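Side-chain contact in RegF protein (Neisseria gonorrhoeae, PDB 4HOJ), which binds glutathione and calcium and, as a GST superfamily member also called stringent starvation protein A, is a glutathione transferase homolog whose own activity is only inferred: residues 158-161 with 162-165. Sequence-based numbering, arbitrary orientation.
With CA (calcium ion), chain B.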
ATOM      1  N   PRO A 158      16.900  -4.937   1.827  1.00  7.87           N
ATOM      2  CA  PRO A 158      17.122  -6.287   1.244  1.00  7.25           C
ATOM      3  C   PRO A 158      17.417  -6.284  -0.219  1.00  8.26           C
ATOM      4  O   PRO A 158      18.118  -7.208  -0.693  1.00  9.24           O
ATOM      5  CB  PRO A 158      15.828  -7.014   1.561  1.00  7.50           C
ATOM      6  CG  PRO A 158      15.319  -6.259   2.853  1.00  7.42           C
ATOM      7  CD  PRO A 158      15.581  -4.842   2.478  1.00  9.31           C
ATOM      8  N   LEU A 159      16.895  -5.316  -0.970  1.00  8.90           N
ATOM      9  CA  LEU A 159      17.256  -5.200  -2.386  1.00  7.99           C
ATOM     10  C   LEU A 159      18.689  -4.761  -2.563  1.00  9.49           C
ATOM     11  O   LEU A 159      19.427  -5.374  -3.316  1.00  9.51           O
ATOM     12  CB  LEU A 159      16.297  -4.261  -3.096  1.00  9.01           C
ATOM     13  CG  LEU A 159      16.707  -3.840  -4.523  1.00  8.26           C
ATOM     14  CD1 LEU A 159      16.903  -5.086  -5.384  1.00 11.55           C
ATOM     15  CD2 LEU A 159      15.625  -2.949  -5.103  1.00  9.12           C
ATOM     16  N   LEU A 160      19.105  -3.766  -1.826  1.00  9.28           N
ATOM     17  CA  LEU A 160      20.511  -3.337  -1.945  1.00  8.30           C
ATOM     18  C   LEU A 160      21.489  -4.425  -1.515  1.00  9.66           C
ATOM     19  O   LEU A 160      22.546  -4.560  -2.125  1.00 11.35           O
ATOM     20  CB  LEU A 160      20.737  -2.046  -1.107  1.00  9.75           C
ATOM     21  CG  LEU A 160      19.805  -0.894  -1.495  1.00 10.37           C
ATOM     22  CD1 LEU A 160      20.121   0.359  -0.653  1.00 12.67           C
ATOM     23  CD2 LEU A 160      19.976  -0.606  -2.947  1.00 15.70           C
ATOM     24  N   TRP A 161      21.111  -5.243  -0.514  1.00  8.66           N
ATOM     25  CA  TRP A 161      21.977  -6.352  -0.120  1.00  8.28           C
ATOM     26  C   TRP A 161      22.172  -7.320  -1.283  1.00  8.22           C
ATOM     27  O   TRP A 161      23.247  -7.921  -1.377  1.00  9.82           O
ATOM     28  CB  TRP A 161      21.292  -7.061   1.050  1.00  8.77           C
ATOM     29  CG  TRP A 161      22.124  -8.187   1.571  1.00 10.03           C
ATOM     30  CD1 TRP A 161      21.851  -9.508   1.402  1.00  8.16           C
ATOM     31  CD2 TRP A 161      23.368  -8.114   2.292  1.00  9.97           C
ATOM     32  NE1 TRP A 161      22.866 -10.279   1.950  1.00 10.17           N
ATOM     33  CE2 TRP A 161      23.777  -9.441   2.534  1.00 10.02           C
ATOM     34  CE3 TRP A 161      24.169  -7.057   2.745  1.00 12.68           C
ATOM     35  CZ2 TRP A 161      24.970  -9.746   3.203  1.00 12.41           C
ATOM     36  CZ3 TRP A 161      25.336  -7.363   3.440  1.00 13.16           C
ATOM     37  CH2 TRP A 161      25.714  -8.694   3.655  1.00 13.52           C
ATOM     38  N   ARG A 162      21.161  -7.461  -2.142  1.00  8.72           N
ATOM     39  CA  ARG A 162      21.097  -8.450  -3.202  1.00  8.49           C
ATOM     40  C   ARG A 162      21.571  -7.942  -4.539  1.00  8.10           C
ATOM     41  O   ARG A 162      21.429  -8.703  -5.526  1.00 10.73           O
ATOM     42  CB  ARG A 162      19.641  -8.995  -3.333  1.00  9.55           C
ATOM     43  CG  ARG A 162      19.268  -9.946  -2.186  1.00 10.20           C
ATOM     44  CD  ARG A 162      17.723 -10.129  -2.125  1.00  7.73           C
ATOM     45  NE  ARG A 162      17.354 -11.175  -1.199  1.00  8.48           N
ATOM     46  CZ  ARG A 162      17.369 -11.091   0.135  1.00  6.71           C
ATOM     47  NH1 ARG A 162      17.719  -9.915   0.706  1.00  7.60           N
ATOM     48  NH2 ARG A 162      16.965 -12.097   0.899  1.00  7.95           N
ATOM     49  N   LEU A 163      22.206  -6.764  -4.633  1.00 10.06           N
ATOM     50  CA  LEU A 163      22.578  -6.320  -5.988  1.00 11.01           C
ATOM     51  C   LEU A 163      23.551  -7.265  -6.663  1.00 11.06           C
ATOM     52  O   LEU A 163      23.372  -7.580  -7.870  1.00 12.37           O
ATOM     53  CB  LEU A 163      23.142  -4.918  -6.022  1.00 14.00           C
ATOM     54  CG  LEU A 163      22.184  -3.853  -5.483  1.00 15.09           C
ATOM     55  CD1 LEU A 163      22.849  -2.491  -5.495  1.00 20.87           C
ATOM     56  CD2 LEU A 163      20.889  -3.846  -6.264  1.00 20.44           C
ATOM     57  N   ASP A 164      24.555  -7.799  -5.949  1.00 11.10           N
ATOM     58  CA  ASP A 164      25.449  -8.785  -6.560  1.00 13.26           C
ATOM     59  C   ASP A 164      24.686 -10.075  -6.902  1.00 11.30           C
ATOM     60  O   ASP A 164      24.849 -10.642  -8.037  1.00 12.96           O
ATOM     61  CB  ASP A 164      26.635  -9.049  -5.612  1.00 16.89           C
ATOM     62  CG  ASP A 164      27.698  -9.971  -6.211  1.00 25.65           C
ATOM     63  OD1 ASP A 164      27.644 -10.392  -7.397  1.00 23.27           O
ATOM     64  OD2 ASP A 164      28.666 -10.279  -5.470  1.00 29.45           O
ATOM     65  N   HIS A 165      23.876 -10.578  -5.974  1.00 10.45           N
ATOM     66  CA  HIS A 165      23.108 -11.802  -6.184  1.00 10.81           C
ATOM     67  C   HIS A 165      22.259 -11.698  -7.458  1.00 10.52           C
ATOM     68  O   HIS A 165      22.199 -12.636  -8.244  1.00 13.17           O
ATOM     69  CB  HIS A 165      22.254 -12.052  -4.915  1.00 11.22           C
ATOM     70  CG  HIS A 165      21.270 -13.170  -5.028  1.00 11.15           C
ATOM     71  ND1 HIS A 165      21.654 -14.482  -5.165  1.00 17.68           N
ATOM     72  CD2 HIS A 165      19.914 -13.165  -5.081  1.00 13.90           C
ATOM     73  CE1 HIS A 165      20.574 -15.247  -5.259  1.00 16.59           C
ATOM     74  NE2 HIS A 165      19.505 -14.477  -5.201  1.00 15.41           N
TER
HETATM   75 CA    CA B 301      26.738 -11.380  -9.161  1.00 14.08          CA
HETATM   76  O   HOH W   1      24.248  -9.697  -3.256  1.00 12.07           O
HETATM   77  O   HOH W   2      25.482 -13.628  -8.850  0.50 30.23           O
HETATM   78  O   HOH W   3      27.119  -9.324 -10.303  1.00 27.42           O
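From L159 to R162 the backbone tightens as helix 151-161 runs out: R162 N donates at 3.0 Å to L159 O, three residues back, and only weakly to P158 O, while L163 N makes a weak bond to L160 O. P158 O takes its stronger bond from a side chain. R162 NH1 reaches it at 3.1 Å along a fairly straight path (164°); the oxygen sits beside the guanidinium edge, little out of plane, while NH1 is tilted from the carbonyl plane. CG of R162 lies anti to its own carbonyl carbon (chi1 -74°), the chain runs extended to NE past P158 O, and the turn at chi4 (75°) swings NH1 back to that oxygen, 3.6 Å from P158 CB. The guanidinium is fixed further by a salt bridge to E198 and by bonds to T11 O and H16 ND1. L163 touches loosely, CD2 4.3 Å from L159 CD1 and CD1 equally far from L160 CD2, and meets helix 117-134 through L131. A water spans W161 O and H165 N, and D164 binds calcium through O at 2.3 Å and OD1 at 2.2 Å, a site D167 shares. The whole illustrates a helix C-terminus in the all-helical domain of a GST fold, where an arginine side chain ties the last turn to the thioredoxin-like domain near the glutathione site.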